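Local coordinates for protein erythrocyte binding antigen 140 (PDB 4GF2) that probably serves as a Plasmodium falciparum adhesin that, through two tandem Duffy binding-like domains, engages a sialic acid-bearing receptor, glycophorin C, on erythrocytes during invasion, at residues A[60-64]-A[149-153]; A[97-102]-A[139-143]; A[336-340]-A[538-542]; A[489-494]-A[528-532]. The protein carries 3 engineered substitutions. One frame throughout, in Å; residues are numbered along the deposited sequence.

Contact 1: A[60-64]-A[149-153]; sequences KEIFL and NLWNH
Two helices of the first Duffy binding-like (DBL) domain, 56-78 and 132-155, pack here within its largely helical fold. Residues 60-64 and 149-153 are both regular helix, each with an i to i+4 backbone bond (L64 N to K60 O, 2.9 Å; H153 N to N149 O, 3.0 Å). The local axes run roughly in the same direction, at a signed crossing angle of -37° and a closest approach of 10.4 Å; the CA atoms of L64 and L150 lie 5.9 Å apart. K60 starts sideways (chi1 t, chi2 p) and swings its ammonium across, where NZ gives N149 OD1 a weak hydrogen bond of 3.1 Å; its stronger partner is N146, one turn earlier on the same helix as N149. F63 brings CB to 4.0 Å from L150 CD2 and offers one ring face to L150 CD1, while its ring also meets F48, F59 and W142 in the domain core. L64 (chi1 m, chi2 t) fills the middle of the interface: CD2 touches L150 CD2 at 3.8 Å and N149 OD1 at 3.6 Å. L150 has the same m, t rotamer, so two leucines meet at the seam. H153 (chi1 t) points across one turn after N149; near its ring plane lies the L64 carbonyl, L64 O 3.1 Å from H153 CD2.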
loop_
_atom_site.group_PDB
_atom_site.type_symbol
_atom_site.label_atom_id
_atom_site.label_comp_id
_atom_site.label_asym_id
_atom_site.label_seq_id
_atom_site.Cartn_x
_atom_site.Cartn_y
_atom_site.Cartn_z
ATOM N N LYS A 60 -46.234 30.108 9.185
ATOM C CA LYS A 60 -45.379 30.610 10.251
ATOM C C LYS A 60 -45.334 29.605 11.392
ATOM O O LYS A 60 -44.264 29.276 11.903
ATOM C CB LYS A 60 -45.910 31.953 10.754
ATOM C CG LYS A 60 -45.223 32.484 12.001
ATOM C CD LYS A 60 -43.737 32.704 11.775
ATOM C CE LYS A 60 -43.076 33.343 12.988
ATOM N NZ LYS A 60 -43.546 34.740 13.230
ATOM N N GLU A 61 -46.507 29.114 11.778
ATOM C CA GLU A 61 -46.624 28.173 12.884
ATOM C C GLU A 61 -45.828 26.903 12.617
ATOM O O GLU A 61 -45.175 26.369 13.515
ATOM C CB GLU A 61 -48.088 27.812 13.120
ATOM C CG GLU A 61 -48.293 26.778 14.214
ATOM C CD GLU A 61 -49.670 26.157 14.175
ATOM O OE1 GLU A 61 -50.586 26.779 13.597
ATOM O OE2 GLU A 61 -49.833 25.044 14.714
ATOM N N ILE A 62 -45.888 26.417 11.381
ATOM C CA ILE A 62 -45.181 25.199 11.007
ATOM C C ILE A 62 -43.678 25.440 10.951
ATOM O O ILE A 62 -42.882 24.545 11.236
ATOM C CB ILE A 62 -45.660 24.664 9.642
ATOM C CG1 ILE A 62 -47.148 24.305 9.703
ATOM C CG2 ILE A 62 -44.839 23.451 9.222
ATOM C CD1 ILE A 62 -47.496 23.259 10.753
ATOM N N PHE A 63 -43.289 26.653 10.579
ATOM C CA PHE A 63 -41.879 27.002 10.530
ATOM C C PHE A 63 -41.337 27.026 11.952
ATOM O O PHE A 63 -40.231 26.550 12.217
ATOM C CB PHE A 63 -41.691 28.363 9.865
ATOM C CG PHE A 63 -40.483 28.446 8.978
ATOM C CD1 PHE A 63 -39.294 27.834 9.334
ATOM C CD2 PHE A 63 -40.541 29.139 7.782
ATOM C CE1 PHE A 63 -38.186 27.915 8.512
ATOM C CE2 PHE A 63 -39.440 29.224 6.959
ATOM C CZ PHE A 63 -38.263 28.612 7.322
ATOM N N LEU A 64 -42.129 27.571 12.871
ATOM C CA LEU A 64 -41.734 27.623 14.271
ATOM C C LEU A 64 -41.543 26.211 14.814
ATOM O O LEU A 64 -40.608 25.943 15.574
ATOM C CB LEU A 64 -42.778 28.373 15.097
ATOM C CG LEU A 64 -42.779 29.895 14.931
ATOM C CD1 LEU A 64 -44.055 30.498 15.504
ATOM C CD2 LEU A 64 -41.555 30.508 15.599
ATOM N N ASN A 149 -37.847 36.083 15.562
ATOM C CA ASN A 149 -38.770 35.221 16.285
ATOM C C ASN A 149 -38.478 33.740 16.049
ATOM O O ASN A 149 -38.590 32.925 16.966
ATOM C CB ASN A 149 -40.213 35.553 15.901
ATOM C CG ASN A 149 -41.214 34.603 16.523
ATOM O OD1 ASN A 149 -42.087 34.067 15.841
ATOM N ND2 ASN A 149 -41.086 34.378 17.826
ATOM N N LEU A 150 -38.096 33.393 14.826
ATOM C CA LEU A 150 -37.764 32.011 14.497
ATOM C C LEU A 150 -36.532 31.538 15.272
ATOM O O LEU A 150 -36.510 30.428 15.808
ATOM C CB LEU A 150 -37.527 31.863 12.992
ATOM C CG LEU A 150 -38.770 31.896 12.099
ATOM C CD1 LEU A 150 -38.377 31.984 10.635
ATOM C CD2 LEU A 150 -39.627 30.667 12.335
ATOM N N TRP A 151 -35.506 32.378 15.329
ATOM C CA TRP A 151 -34.290 32.035 16.057
ATOM C C TRP A 151 -34.599 31.872 17.538
ATOM O O TRP A 151 -34.288 30.843 18.140
ATOM C CB TRP A 151 -33.229 33.114 15.862
ATOM C CG TRP A 151 -32.056 32.978 16.781
ATOM C CD1 TRP A 151 -31.712 33.820 17.797
ATOM C CD2 TRP A 151 -31.069 31.942 16.768
ATOM N NE1 TRP A 151 -30.571 33.373 18.416
ATOM C CE2 TRP A 151 -30.156 32.220 17.805
ATOM C CE3 TRP A 151 -30.870 30.800 15.983
ATOM C CZ2 TRP A 151 -29.061 31.405 18.076
ATOM C CZ3 TRP A 151 -29.783 29.988 16.255
ATOM C CH2 TRP A 151 -28.892 30.294 17.292
ATOM N N ASN A 152 -35.220 32.891 18.120
ATOM C CA ASN A 152 -35.561 32.863 19.533
ATOM C C ASN A 152 -36.321 31.604 19.926
ATOM O O ASN A 152 -36.041 31.005 20.963
ATOM C CB ASN A 152 -36.371 34.101 19.907
ATOM C CG ASN A 152 -35.512 35.342 20.013
ATOM O OD1 ASN A 152 -34.304 35.252 20.231
ATOM N ND2 ASN A 152 -36.129 36.508 19.866
ATOM N N HIS A 153 -37.275 31.200 19.094
ATOM C CA HIS A 153 -38.101 30.042 19.406
ATOM C C HIS A 153 -37.328 28.752 19.173
ATOM O O HIS A 153 -37.564 27.737 19.839
ATOM C CB HIS A 153 -39.376 30.050 18.568
ATOM C CG HIS A 153 -40.277 28.888 18.839
ATOM N ND1 HIS A 153 -40.979 28.751 20.017
ATOM C CD2 HIS A 153 -40.585 27.804 18.088
ATOM C CE1 HIS A 153 -41.684 27.633 19.978
ATOM N NE2 HIS A 153 -41.464 27.041 18.819
#

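Contact 2: A[97-102]-A[139-143]; sequences FRNSFI and KKEWW
The indole of W143 packs its face against the aliphatic stem of R98: R98 CG sits 3.6 Å from the centroid of the five-membered ring, a CH-pi contact, and 3.3 Å from W143 NE1. This is antiparallel helix packing in the core of the first DBL domain, between helix 83-101 and helix 132-155. Their local axes run at 159° with a closest approach of 10.3 Å; CA pairs R98-W143 (7.1 Å) and I102-K140 (5.7 Å) set the register. Backbone bonds within the segments include W143 N to K139 O (2.8 Å) and I102 N to R98 O (3.0 Å). W143, W142 and F101, all chi1 t, point across the gap and interlock. F101 CE2 reaches W142 CE3 at 3.5 Å, the ring planes inclined at 59° with centroids 5.2 Å apart, and F101 CD2 lies 4.0 Å from W143 CE3. F97 CB adds a contact of 4.1 Å with W143 CH2, though the F97 ring turns toward helix 56-78. K139 (m, t, m, t) lies over one face of the F101 ring, its CD 4.2 Å from the centroid in a CH-pi contact; its ammonium is also bonded to N120. At phi/psi -104/20, I102 leaves helical geometry and leans on the K140 stem (I102 CB to K140 CG, 3.8 Å). One hydrogen bond joins the two segments, K139 NZ to F101 O, 3.0 Å.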
loop_
_atom_site.group_PDB
_atom_site.type_symbol
_atom_site.label_atom_id
_atom_site.label_comp_id
_atom_site.label_asym_id
_atom_site.label_seq_id
_atom_site.Cartn_x
_atom_site.Cartn_y
_atom_site.Cartn_z
ATOM N N PHE A 97 -31.960 26.770 7.198
ATOM C CA PHE A 97 -33.381 27.099 7.114
ATOM C C PHE A 97 -33.550 28.372 6.293
ATOM O O PHE A 97 -34.424 28.455 5.428
ATOM C CB PHE A 97 -34.004 27.292 8.500
ATOM C CG PHE A 97 -34.402 26.008 9.179
ATOM C CD1 PHE A 97 -35.316 25.152 8.591
ATOM C CD2 PHE A 97 -33.877 25.671 10.421
ATOM C CE1 PHE A 97 -35.687 23.971 9.221
ATOM C CE2 PHE A 97 -34.246 24.499 11.053
ATOM C CZ PHE A 97 -35.151 23.647 10.451
ATOM N N ARG A 98 -32.700 29.358 6.564
ATOM C CA ARG A 98 -32.750 30.629 5.851
ATOM C C ARG A 98 -32.395 30.455 4.382
ATOM O O ARG A 98 -33.134 30.884 3.495
ATOM C CB ARG A 98 -31.775 31.625 6.478
ATOM C CG ARG A 98 -31.645 32.933 5.707
ATOM C CD ARG A 98 -30.606 33.839 6.337
ATOM N NE ARG A 98 -30.442 35.085 5.594
ATOM C CZ ARG A 98 -29.533 35.292 4.643
ATOM N NH1 ARG A 98 -28.676 34.341 4.295
ATOM N NH2 ARG A 98 -29.479 36.467 4.034
ATOM N N ASN A 99 -31.255 29.821 4.133
ATOM C CA ASN A 99 -30.706 29.755 2.785
ATOM C C ASN A 99 -31.458 28.811 1.850
ATOM O O ASN A 99 -31.523 29.050 0.650
ATOM C CB ASN A 99 -29.221 29.405 2.845
ATOM C CG ASN A 99 -28.378 30.567 3.334
ATOM O OD1 ASN A 99 -28.799 31.718 3.256
ATOM N ND2 ASN A 99 -27.187 30.274 3.833
ATOM N N SER A 100 -32.031 27.745 2.394
ATOM C CA SER A 100 -32.855 26.852 1.589
ATOM C C SER A 100 -34.227 27.473 1.351
ATOM O O SER A 100 -34.974 27.045 0.468
ATOM C CB SER A 100 -33.007 25.493 2.272
ATOM O OG SER A 100 -33.647 25.619 3.529
ATOM N N PHE A 101 -34.554 28.485 2.147
ATOM C CA PHE A 101 -35.819 29.185 2.003
ATOM C C PHE A 101 -35.718 30.306 0.968
ATOM O O PHE A 101 -36.686 30.586 0.261
ATOM C CB PHE A 101 -36.274 29.749 3.351
ATOM C CG PHE A 101 -37.580 30.488 3.289
ATOM C CD1 PHE A 101 -38.754 29.821 2.979
ATOM C CD2 PHE A 101 -37.635 31.849 3.543
ATOM C CE1 PHE A 101 -39.959 30.497 2.918
ATOM C CE2 PHE A 101 -38.837 32.530 3.489
ATOM C CZ PHE A 101 -40.000 31.855 3.175
ATOM N N ILE A 102 -34.547 30.937 0.871
ATOM C CA ILE A 102 -34.376 32.081 -0.024
ATOM C C ILE A 102 -33.610 31.736 -1.301
ATOM O O ILE A 102 -33.071 32.621 -1.967
ATOM C CB ILE A 102 -33.682 33.267 0.681
ATOM C CG1 ILE A 102 -32.240 32.912 1.057
ATOM C CG2 ILE A 102 -34.476 33.686 1.910
ATOM C CD1 ILE A 102 -31.479 34.056 1.703
ATOM N N LYS A 139 -39.823 36.097 -0.293
ATOM C CA LYS A 139 -39.379 35.195 0.760
ATOM C C LYS A 139 -38.254 35.825 1.578
ATOM O O LYS A 139 -38.182 35.652 2.799
ATOM C CB LYS A 139 -38.913 33.864 0.162
ATOM C CG LYS A 139 -40.037 33.024 -0.433
ATOM C CD LYS A 139 -39.566 31.627 -0.815
ATOM C CE LYS A 139 -38.601 31.654 -1.993
ATOM N NZ LYS A 139 -38.108 30.291 -2.339
ATOM N N LYS A 140 -37.378 36.559 0.904
ATOM C CA LYS A 140 -36.282 37.227 1.587
ATOM C C LYS A 140 -36.840 38.251 2.568
ATOM O O LYS A 140 -36.409 38.320 3.718
ATOM C CB LYS A 140 -35.336 37.882 0.577
ATOM C CG LYS A 140 -34.554 36.868 -0.238
ATOM C CD LYS A 140 -33.800 37.500 -1.398
ATOM C CE LYS A 140 -32.479 38.096 -0.950
ATOM N NZ LYS A 140 -31.481 38.111 -2.055
ATOM N N GLU A 141 -37.816 39.030 2.117
ATOM C CA GLU A 141 -38.464 40.004 2.985
ATOM C C GLU A 141 -39.160 39.291 4.145
ATOM O O GLU A 141 -39.074 39.723 5.291
ATOM C CB GLU A 141 -39.470 40.840 2.194
ATOM C CG GLU A 141 -38.841 41.691 1.099
ATOM C CD GLU A 141 -39.864 42.520 0.341
ATOM O OE1 GLU A 141 -40.758 43.102 0.988
ATOM O OE2 GLU A 141 -39.774 42.585 -0.904
ATOM N N TRP A 142 -39.843 38.193 3.845
ATOM C CA TRP A 142 -40.557 37.446 4.870
ATOM C C TRP A 142 -39.583 36.968 5.942
ATOM O O TRP A 142 -39.838 37.106 7.138
ATOM C CB TRP A 142 -41.293 36.256 4.253
ATOM C CG TRP A 142 -42.113 35.496 5.245
ATOM C CD1 TRP A 142 -43.441 35.658 5.504
ATOM C CD2 TRP A 142 -41.656 34.455 6.119
ATOM N NE1 TRP A 142 -43.843 34.781 6.482
ATOM C CE2 TRP A 142 -42.767 34.032 6.878
ATOM C CE3 TRP A 142 -40.419 33.842 6.336
ATOM C CZ2 TRP A 142 -42.674 33.026 7.837
ATOM C CZ3 TRP A 142 -40.329 32.845 7.288
ATOM C CH2 TRP A 142 -41.450 32.446 8.027
ATOM N N TRP A 143 -38.458 36.411 5.513
ATOM C CA TRP A 143 -37.450 35.969 6.459
ATOM C C TRP A 143 -36.998 37.143 7.320
ATOM O O TRP A 143 -36.866 37.016 8.538
ATOM C CB TRP A 143 -36.253 35.343 5.740
ATOM C CG TRP A 143 -35.278 34.745 6.693
ATOM C CD1 TRP A 143 -34.115 35.302 7.135
ATOM C CD2 TRP A 143 -35.392 33.478 7.345
ATOM N NE1 TRP A 143 -33.492 34.453 8.019
ATOM C CE2 TRP A 143 -34.258 33.327 8.166
ATOM C CE3 TRP A 143 -36.342 32.453 7.315
ATOM C CZ2 TRP A 143 -34.048 32.196 8.946
ATOM C CZ3 TRP A 143 -36.130 31.328 8.089
ATOM C CH2 TRP A 143 -34.993 31.210 8.895
#

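Contact 3: A[336-340]-A[538-542]; sequences FPGTC and KQVDK
A type II beta turn, F336 to T339, in a loop of the second DBL domain lies against the long helix 518-548. P337 (-62/141) and G338 (100/-9) hold the central turn positions; the closing backbone bond T339 N to F336 O is weak, 3.4 Å, and T339 OG1 also bonds to F336 O at 3.1 Å. Residues 538-542 are helical, with K542 N bonded to K538 O at 3.2 Å. The nearest CA atoms, those of G338 and K538, are 4.4 Å apart. Such closeness depends on G338 lacking a side chain: a CB there would run into K542 CB and K538 O, and would collide with the carbonyl of P337 at this positive phi. Instead G338 O rests on the helix backbone, 3.3 Å from Q539 CA in a CA-H...O contact. K542 extends along the turn (chi1 to chi3 all t), its CD 3.7 Å from P337 O and its CE 3.5 Å from T339 OG1; NZ reaches the edge of the F336 ring, 4.2 Å from CD1, but its salt bridge is with D546, and it makes a cation-pi contact with F479. C340, disulfide-bonded to C328, places CB 3.7 Å from Q539 CD. Q539 NE2 is hydrogen-bonded to E535 O, on the same helix. A water ties the segments, accepting from C340 N at 2.9 Å and donating to Q539 OE1 at 2.7 Å.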
loop_
_atom_site.group_PDB
_atom_site.type_symbol
_atom_site.label_atom_id
_atom_site.label_comp_id
_atom_site.label_asym_id
_atom_site.label_seq_id
_atom_site.Cartn_x
_atom_site.Cartn_y
_atom_site.Cartn_z
ATOM N N PHE A 336 9.533 -33.116 -9.619
ATOM C CA PHE A 336 10.651 -32.694 -10.455
ATOM C C PHE A 336 11.940 -33.438 -10.124
ATOM O O PHE A 336 12.900 -32.833 -9.642
ATOM C CB PHE A 336 10.901 -31.195 -10.291
ATOM C CG PHE A 336 9.717 -30.338 -10.628
ATOM C CD1 PHE A 336 9.388 -30.076 -11.948
ATOM C CD2 PHE A 336 8.944 -29.779 -9.625
ATOM C CE1 PHE A 336 8.302 -29.279 -12.259
ATOM C CE2 PHE A 336 7.859 -28.981 -9.931
ATOM C CZ PHE A 336 7.537 -28.732 -11.249
ATOM N N PRO A 337 11.979 -34.750 -10.400
ATOM C CA PRO A 337 13.197 -35.531 -10.153
ATOM C C PRO A 337 14.373 -35.035 -10.989
ATOM O O PRO A 337 14.189 -34.674 -12.151
ATOM C CB PRO A 337 12.798 -36.948 -10.576
ATOM C CG PRO A 337 11.698 -36.755 -11.551
ATOM C CD PRO A 337 10.942 -35.545 -11.076
ATOM N N GLY A 338 15.562 -35.013 -10.391
ATOM C CA GLY A 338 16.769 -34.585 -11.078
ATOM C C GLY A 338 17.167 -33.152 -10.762
ATOM O O GLY A 338 18.249 -32.701 -11.137
ATOM N N THR A 339 16.289 -32.435 -10.070
ATOM C CA THR A 339 16.530 -31.042 -9.722
ATOM C C THR A 339 17.452 -30.917 -8.510
ATOM O O THR A 339 17.341 -31.676 -7.551
ATOM C CB THR A 339 15.201 -30.321 -9.404
ATOM O OG1 THR A 339 14.373 -30.292 -10.575
ATOM C CG2 THR A 339 15.458 -28.894 -8.932
ATOM N N CYS A 340 18.365 -29.954 -8.562
ATOM C CA CYS A 340 19.235 -29.668 -7.428
ATOM C C CYS A 340 19.082 -28.209 -7.008
ATOM O O CYS A 340 19.399 -27.292 -7.766
ATOM C CB CYS A 340 20.692 -29.987 -7.775
ATOM S SG CYS A 340 21.037 -31.759 -7.898
ATOM N N LYS A 538 22.269 -36.379 -11.893
ATOM C CA LYS A 538 20.858 -36.096 -11.666
ATOM C C LYS A 538 20.361 -35.034 -12.638
ATOM O O LYS A 538 19.391 -35.248 -13.364
ATOM C CB LYS A 538 20.627 -35.622 -10.228
ATOM C CG LYS A 538 20.638 -36.735 -9.188
ATOM C CD LYS A 538 20.292 -36.196 -7.805
ATOM C CE LYS A 538 20.183 -37.307 -6.770
ATOM N NZ LYS A 538 21.492 -37.964 -6.502
ATOM N N GLN A 539 21.036 -33.892 -12.650
ATOM C CA GLN A 539 20.599 -32.754 -13.449
ATOM C C GLN A 539 20.726 -33.008 -14.945
ATOM O O GLN A 539 19.898 -32.550 -15.732
ATOM C CB GLN A 539 21.398 -31.516 -13.064
ATOM C CG GLN A 539 21.130 -31.048 -11.650
ATOM C CD GLN A 539 22.120 -30.005 -11.204
ATOM O OE1 GLN A 539 21.809 -28.817 -11.151
ATOM N NE2 GLN A 539 23.330 -30.444 -10.887
ATOM N N VAL A 540 21.766 -33.732 -15.336
ATOM C CA VAL A 540 21.946 -34.099 -16.732
ATOM C C VAL A 540 20.775 -34.956 -17.195
ATOM O O VAL A 540 20.276 -34.797 -18.311
ATOM C CB VAL A 540 23.263 -34.867 -16.940
ATOM C CG1 VAL A 540 23.209 -35.706 -18.211
ATOM C CG2 VAL A 540 24.433 -33.897 -16.984
ATOM N N ASP A 541 20.336 -35.861 -16.328
ATOM C CA ASP A 541 19.253 -36.774 -16.662
ATOM C C ASP A 541 17.971 -35.995 -16.914
ATOM O O ASP A 541 17.244 -36.272 -17.867
ATOM C CB ASP A 541 19.045 -37.781 -15.531
ATOM C CG ASP A 541 18.097 -38.899 -15.912
ATOM O OD1 ASP A 541 18.200 -39.410 -17.048
ATOM O OD2 ASP A 541 17.249 -39.270 -15.073
ATOM N N LYS A 542 17.696 -35.016 -16.058
ATOM C CA LYS A 542 16.497 -34.200 -16.196
ATOM C C LYS A 542 16.582 -33.334 -17.444
ATOM O O LYS A 542 15.623 -33.240 -18.210
ATOM C CB LYS A 542 16.299 -33.314 -14.963
ATOM C CG LYS A 542 15.167 -32.306 -15.113
ATOM C CD LYS A 542 14.957 -31.501 -13.843
ATOM C CE LYS A 542 13.998 -30.342 -14.075
ATOM N NZ LYS A 542 12.637 -30.796 -14.479
HETATM O O HOH W 1 19.313 -28.032 -10.515
#

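Contact 4: A[489-494]-A[528-532]; sequences DFCEKR and WIDLK
Near-antiparallel helix pairing, here between helices 478-508 and 518-548 of the second DBL domain, sets segments 489-494 and 528-532 at 170° with local axes 12.1 Å apart at closest approach. Both are regular helix (R494 N to F490 O, 2.9 Å; K532 N to W528 O, 3.0 Å), with CA spacings of 7.6 Å for F490-K532 and 8.7 Å for R494-I529. The apolar part centres on F490 and W528, both chi1 t: their rings are nearly parallel (10°) but slid apart, centroids at 5.7 Å, so they barely overlap, and they touch through F490 CD1 and W528 CH2 at 3.8 Å. I529 CD1 meets the F490 ring edge, 3.9 Å from CE1. K493 CB packs 3.8 Å from W528 CZ2, and R494 CB lies 4.2 Å from W528 CH2. In the polar part, K532 (m, m, m, t) directs NZ to D489 OD2, a long salt bridge of 3.8 Å; K532 pairs more strongly with E535, and D489 OD2 also accepts a hydrogen bond from W326 NE1. A water mediates, donating to D489 OD2 at 2.4 Å and accepting from K532 NZ at 2.7 Å.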
loop_
_atom_site.group_PDB
_atom_site.type_symbol
_atom_site.label_atom_id
_atom_site.label_comp_id
_atom_site.label_asym_id
_atom_site.label_seq_id
_atom_site.Cartn_x
_atom_site.Cartn_y
_atom_site.Cartn_z
ATOM N N ASP A 489 29.535 -22.884 -10.200
ATOM C CA ASP A 489 29.907 -23.183 -8.826
ATOM C C ASP A 489 30.880 -24.353 -8.791
ATOM O O ASP A 489 31.855 -24.336 -8.045
ATOM C CB ASP A 489 28.665 -23.506 -7.995
ATOM C CG ASP A 489 28.999 -23.857 -6.559
ATOM O OD1 ASP A 489 29.425 -22.954 -5.813
ATOM O OD2 ASP A 489 28.828 -25.032 -6.171
ATOM N N PHE A 490 30.613 -25.364 -9.608
ATOM C CA PHE A 490 31.451 -26.556 -9.654
ATOM C C PHE A 490 32.839 -26.229 -10.185
ATOM O O PHE A 490 33.845 -26.482 -9.522
ATOM C CB PHE A 490 30.801 -27.631 -10.527
ATOM C CG PHE A 490 31.727 -28.759 -10.888
ATOM C CD1 PHE A 490 32.117 -29.686 -9.937
ATOM C CD2 PHE A 490 32.206 -28.893 -12.182
ATOM C CE1 PHE A 490 32.968 -30.726 -10.267
ATOM C CE2 PHE A 490 33.057 -29.931 -12.518
ATOM C CZ PHE A 490 33.439 -30.848 -11.559
ATOM N N CYS A 491 32.888 -25.665 -11.386
ATOM C CA CYS A 491 34.153 -25.303 -12.011
ATOM C C CYS A 491 34.987 -24.418 -11.090
ATOM O O CYS A 491 36.193 -24.619 -10.955
ATOM C CB CYS A 491 33.904 -24.592 -13.342
ATOM S SG CYS A 491 33.106 -25.636 -14.584
ATOM N N GLU A 492 34.341 -23.446 -10.455
ATOM C CA GLU A 492 35.035 -22.531 -9.556
ATOM C C GLU A 492 35.702 -23.296 -8.419
ATOM O O GLU A 492 36.913 -23.205 -8.228
ATOM C CB GLU A 492 34.066 -21.494 -8.984
ATOM C CG GLU A 492 34.708 -20.522 -8.003
ATOM C CD GLU A 492 33.723 -19.506 -7.447
ATOM O OE1 GLU A 492 32.514 -19.620 -7.742
ATOM O OE2 GLU A 492 34.160 -18.593 -6.715
ATOM N N LYS A 493 34.909 -24.055 -7.671
ATOM C CA LYS A 493 35.421 -24.760 -6.501
ATOM C C LYS A 493 36.449 -25.814 -6.903
ATOM O O LYS A 493 37.326 -26.166 -6.115
ATOM C CB LYS A 493 34.277 -25.396 -5.705
ATOM C CG LYS A 493 33.219 -24.401 -5.223
ATOM C CD LYS A 493 33.840 -23.153 -4.605
ATOM C CE LYS A 493 32.778 -22.122 -4.243
ATOM N NZ LYS A 493 33.380 -20.853 -3.749
ATOM N N ARG A 494 36.345 -26.310 -8.131
ATOM C CA ARG A 494 37.331 -27.249 -8.640
ATOM C C ARG A 494 38.656 -26.523 -8.823
ATOM O O ARG A 494 39.698 -26.997 -8.374
ATOM C CB ARG A 494 36.874 -27.862 -9.962
ATOM C CG ARG A 494 37.856 -28.870 -10.530
ATOM C CD ARG A 494 37.353 -29.479 -11.825
ATOM N NE ARG A 494 38.418 -30.177 -12.545
ATOM C CZ ARG A 494 38.763 -31.447 -12.348
ATOM N NH1 ARG A 494 38.133 -32.191 -11.445
ATOM N NH2 ARG A 494 39.746 -31.977 -13.059
ATOM N N TRP A 528 34.338 -35.181 -2.205
ATOM C CA TRP A 528 33.731 -34.022 -2.846
ATOM C C TRP A 528 33.363 -34.328 -4.292
ATOM O O TRP A 528 32.219 -34.136 -4.702
ATOM C CB TRP A 528 34.669 -32.811 -2.793
ATOM C CG TRP A 528 34.066 -31.576 -3.402
ATOM C CD1 TRP A 528 33.125 -30.761 -2.840
ATOM C CD2 TRP A 528 34.357 -31.020 -4.692
ATOM N NE1 TRP A 528 32.814 -29.736 -3.699
ATOM C CE2 TRP A 528 33.555 -29.871 -4.841
ATOM C CE3 TRP A 528 35.216 -31.384 -5.733
ATOM C CZ2 TRP A 528 33.589 -29.080 -5.989
ATOM C CZ3 TRP A 528 35.247 -30.597 -6.874
ATOM C CH2 TRP A 528 34.439 -29.460 -6.992
ATOM N N ILE A 529 34.331 -34.816 -5.055
ATOM C CA ILE A 529 34.143 -35.019 -6.486
ATOM C C ILE A 529 33.074 -36.068 -6.779
ATOM O O ILE A 529 32.349 -35.963 -7.770
ATOM C CB ILE A 529 35.464 -35.427 -7.171
ATOM C CG1 ILE A 529 35.361 -35.236 -8.686
ATOM C CG2 ILE A 529 35.832 -36.868 -6.824
ATOM C CD1 ILE A 529 35.153 -33.793 -9.108
ATOM N N ASP A 530 32.971 -37.076 -5.921
ATOM C CA ASP A 530 31.949 -38.102 -6.089
ATOM C C ASP A 530 30.570 -37.509 -5.816
ATOM O O ASP A 530 29.600 -37.826 -6.504
ATOM C CB ASP A 530 32.211 -39.295 -5.166
ATOM C CG ASP A 530 33.443 -40.088 -5.571
ATOM O OD1 ASP A 530 33.911 -39.927 -6.720
ATOM O OD2 ASP A 530 33.942 -40.880 -4.744
ATOM N N LEU A 531 30.491 -36.638 -4.816
ATOM C CA LEU A 531 29.236 -35.986 -4.481
ATOM C C LEU A 531 28.772 -35.115 -5.641
ATOM O O LEU A 531 27.592 -35.112 -5.994
ATOM C CB LEU A 531 29.387 -35.139 -3.216
ATOM C CG LEU A 531 28.172 -34.285 -2.845
ATOM C CD1 LEU A 531 26.951 -35.154 -2.580
ATOM C CD2 LEU A 531 28.478 -33.402 -1.642
ATOM N N LYS A 532 29.704 -34.378 -6.237
ATOM C CA LYS A 532 29.370 -33.486 -7.337
ATOM C C LYS A 532 29.004 -34.300 -8.572
ATOM O O LYS A 532 28.181 -33.877 -9.383
ATOM C CB LYS A 532 30.536 -32.543 -7.650
ATOM C CG LYS A 532 31.031 -31.724 -6.458
ATOM C CD LYS A 532 29.938 -30.865 -5.831
ATOM C CE LYS A 532 29.545 -29.696 -6.720
ATOM N NZ LYS A 532 28.511 -28.838 -6.074
HETATM O O HOH W 2 28.349 -26.762 -7.783
#

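The four contacts form two pairs, one in each DBL domain, on opposite sides of the chain's centre; the centres of contacts 1 and 4 are about 97 Å apart. Contacts 1 and 2 share helix 132-155 and merge into one aromatic core, their centres about 13 Å apart: F63 CD2 lies 3.4 Å from W142 CH2, and L150 CD1 lies 3.5 Å from W143 CZ3. Contacts 3 and 4 share helix 518-548, with centres about 17 Å apart and nearest atoms about 6 Å apart, and do not touch directly; W326 reaches both. Contacts 1, 2 and 3 each have a glycerol nearby, probably from crystallisation, which identifies no receptor site.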